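Local atomic coordinates of pyruvate-formate lyase-activating enzyme (Bacteroides vulgatus ATCC 8482, PDB entry 3CAN), a protein that is a member of the radical SAM superfamily, with an open parallel alpha/beta fold related to the TIM barrel. Residues I85-E90 with F118-R124. Coordinates in Å, arbitrary orientation, origin at the centre of the assembly. Residue numbers count along the deposited sequence, not the author numbering.
Sequences IRRVAE and FLASLPR
Two neighbouring helices of a parallel alpha/beta fold, consistent with the partial TIM barrel of radical SAM proteins, meet here: the last turns of helix 79-90 pack against the end of helix 109-121 and the loop Leu-122 to Arg-124. CA atoms lie 8.5 Å apart at Ile-85 and Leu-119, closing to 4.9 Å at Ala-89 and Arg-124. Apolar Phe-118 (chi1 t) and Leu-119 suit buried Ile-85, which also packs on strands 57-61 and 95-101: CE2 and CD2 lie 3.9 and 4.0 Å from its CG2. Ser-121 OG closes the turn onto Phe-118 O (2.6 Å); a water joins Ser-121 O (2.8 Å) to Arg-86 NH1 (3.1 Å). Extended Leu-122 (psi 149°) fills the gap, CD1 3.6 Å from Ile-85 CG2, CD2 over a guanidinium face, 3.5 Å from Arg-86 CZ. Pro-123, rigid and apolar, turns the chain (psi -23°), CD 4.1 Å from Ala-89 CB. Extended Arg-124 salt-bridges Asp-92 and Glu-127; small Ala-89 lets the backbone approach, its CB 3.5 Å from Arg-124 O.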
loop_
_atom_site.group_PDB
_atom_site.type_symbol
_atom_site.label_atom_id
_atom_site.label_comp_id
_atom_site.label_asym_id
_atom_site.label_seq_id
_atom_site.Cartn_x
_atom_site.Cartn_y
_atom_site.Cartn_z
ATOM N N ILE A 85 5.194 -7.657 17.695
ATOM C CA ILE A 85 3.951 -8.283 17.298
ATOM C C ILE A 85 3.265 -8.836 18.537
ATOM O O ILE A 85 2.065 -8.642 18.729
ATOM C CB ILE A 85 4.148 -9.395 16.236
ATOM C CG1 ILE A 85 4.731 -8.810 14.940
ATOM C CG2 ILE A 85 2.829 -10.093 15.985
ATOM C CD1 ILE A 85 5.241 -9.853 13.960
ATOM N N ARG A 86 4.027 -9.505 19.407
ATOM C CA ARG A 86 3.441 -10.020 20.640
ATOM C C ARG A 86 2.878 -8.884 21.498
ATOM O O ARG A 86 1.793 -9.013 22.056
ATOM C CB ARG A 86 4.458 -10.837 21.439
ATOM C CG ARG A 86 3.874 -11.527 22.669
ATOM C CD ARG A 86 4.858 -12.546 23.240
ATOM N NE ARG A 86 5.004 -13.701 22.359
ATOM C CZ ARG A 86 4.122 -14.689 22.261
ATOM N NH1 ARG A 86 3.020 -14.707 23.010
ATOM N NH2 ARG A 86 4.347 -15.677 21.422
ATOM N N ARG A 87 3.602 -7.768 21.581
ATOM C CA ARG A 87 3.145 -6.659 22.420
ATOM C C ARG A 87 1.817 -6.085 21.935
ATOM O O ARG A 87 0.924 -5.824 22.750
ATOM C CB ARG A 87 4.191 -5.553 22.536
ATOM C CG ARG A 87 3.930 -4.678 23.761
ATOM C CD ARG A 87 4.967 -3.601 23.950
ATOM N NE ARG A 87 4.634 -2.767 25.110
ATOM C CZ ARG A 87 4.930 -3.069 26.378
ATOM N NH1 ARG A 87 4.575 -2.239 27.354
ATOM N NH2 ARG A 87 5.587 -4.186 26.682
ATOM N N VAL A 88 1.681 -5.895 20.627
ATOM C CA VAL A 88 0.443 -5.386 20.064
ATOM C C VAL A 88 -0.709 -6.370 20.295
ATOM O O VAL A 88 -1.816 -5.972 20.679
ATOM C CB VAL A 88 0.618 -5.063 18.574
ATOM C CG1 VAL A 88 -0.669 -4.515 17.983
ATOM C CG2 VAL A 88 1.780 -4.059 18.398
ATOM N N ALA A 89 -0.438 -7.652 20.081
ATOM C CA ALA A 89 -1.436 -8.696 20.316
ATOM C C ALA A 89 -1.906 -8.714 21.774
ATOM O O ALA A 89 -3.118 -8.827 22.054
ATOM C CB ALA A 89 -0.873 -10.048 19.917
ATOM N N GLU A 90 -0.952 -8.603 22.705
ATOM C CA GLU A 90 -1.272 -8.620 24.144
ATOM C C GLU A 90 -2.021 -7.363 24.601
ATOM O O GLU A 90 -2.730 -7.381 25.616
ATOM C CB GLU A 90 0.002 -8.795 24.981
ATOM C CG GLU A 90 0.579 -10.200 24.906
ATOM C CD GLU A 90 1.897 -10.371 25.654
ATOM O OE1 GLU A 90 2.476 -9.370 26.135
ATOM O OE2 GLU A 90 2.361 -11.521 25.751
ATOM N N PHE A 118 3.286 -19.045 15.131
ATOM C CA PHE A 118 3.555 -17.892 15.976
ATOM C C PHE A 118 2.295 -17.025 16.100
ATOM O O PHE A 118 1.812 -16.753 17.198
ATOM C CB PHE A 118 4.735 -17.119 15.408
ATOM C CG PHE A 118 4.928 -15.776 16.020
ATOM C CD1 PHE A 118 5.358 -15.640 17.322
ATOM C CD2 PHE A 118 4.683 -14.634 15.279
ATOM C CE1 PHE A 118 5.536 -14.391 17.879
ATOM C CE2 PHE A 118 4.854 -13.389 15.820
ATOM C CZ PHE A 118 5.263 -13.258 17.138
ATOM N N LEU A 119 1.739 -16.644 14.961
ATOM C CA LEU A 119 0.594 -15.738 14.944
ATOM C C LEU A 119 -0.641 -16.354 15.593
ATOM O O LEU A 119 -1.367 -15.681 16.349
ATOM C CB LEU A 119 0.304 -15.280 13.505
ATOM C CG LEU A 119 1.397 -14.426 12.841
ATOM C CD1 LEU A 119 1.085 -14.214 11.368
ATOM C CD2 LEU A 119 1.570 -13.078 13.560
ATOM N N ALA A 120 -0.897 -17.628 15.295
ATOM C CA ALA A 120 -2.072 -18.320 15.828
ATOM C C ALA A 120 -2.042 -18.410 17.357
ATOM O O ALA A 120 -3.078 -18.423 18.018
ATOM C CB ALA A 120 -2.164 -19.715 15.220
ATOM N N SER A 121 -0.840 -18.458 17.913
ATOM C CA SER A 121 -0.647 -18.587 19.357
ATOM C C SER A 121 -0.900 -17.295 20.126
ATOM O O SER A 121 -1.043 -17.319 21.344
ATOM C CB SER A 121 0.773 -19.105 19.644
ATOM O OG SER A 121 1.752 -18.105 19.444
ATOM N N LEU A 122 -0.959 -16.164 19.424
ATOM C CA LEU A 122 -1.136 -14.879 20.074
ATOM C C LEU A 122 -2.574 -14.682 20.545
ATOM O O LEU A 122 -3.512 -15.219 19.939
ATOM C CB LEU A 122 -0.715 -13.746 19.135
ATOM C CG LEU A 122 0.744 -13.809 18.681
ATOM C CD1 LEU A 122 1.037 -12.756 17.592
ATOM C CD2 LEU A 122 1.697 -13.664 19.886
ATOM N N PRO A 123 -2.752 -13.932 21.651
ATOM C CA PRO A 123 -4.068 -13.769 22.257
ATOM C C PRO A 123 -5.050 -12.978 21.396
ATOM O O PRO A 123 -6.265 -13.085 21.604
ATOM C CB PRO A 123 -3.765 -13.027 23.568
ATOM C CG PRO A 123 -2.510 -12.331 23.327
ATOM C CD PRO A 123 -1.712 -13.217 22.409
ATOM N N ARG A 124 -4.526 -12.150 20.486
ATOM C CA ARG A 124 -5.322 -11.509 19.434
ATOM C C ARG A 124 -4.626 -11.773 18.114
ATOM O O ARG A 124 -3.429 -11.521 17.991
ATOM C CB ARG A 124 -5.429 -9.993 19.655
ATOM C CG ARG A 124 -6.272 -9.280 18.591
ATOM C CD ARG A 124 -6.427 -7.775 18.813
ATOM N NE ARG A 124 -7.205 -7.190 17.719
ATOM C CZ ARG A 124 -8.341 -6.512 17.855
ATOM N NH1 ARG A 124 -8.870 -6.280 19.053
ATOM N NH2 ARG A 124 -8.961 -6.062 16.776
HETATM O O HOH W 1 1.515 -17.325 22.569
#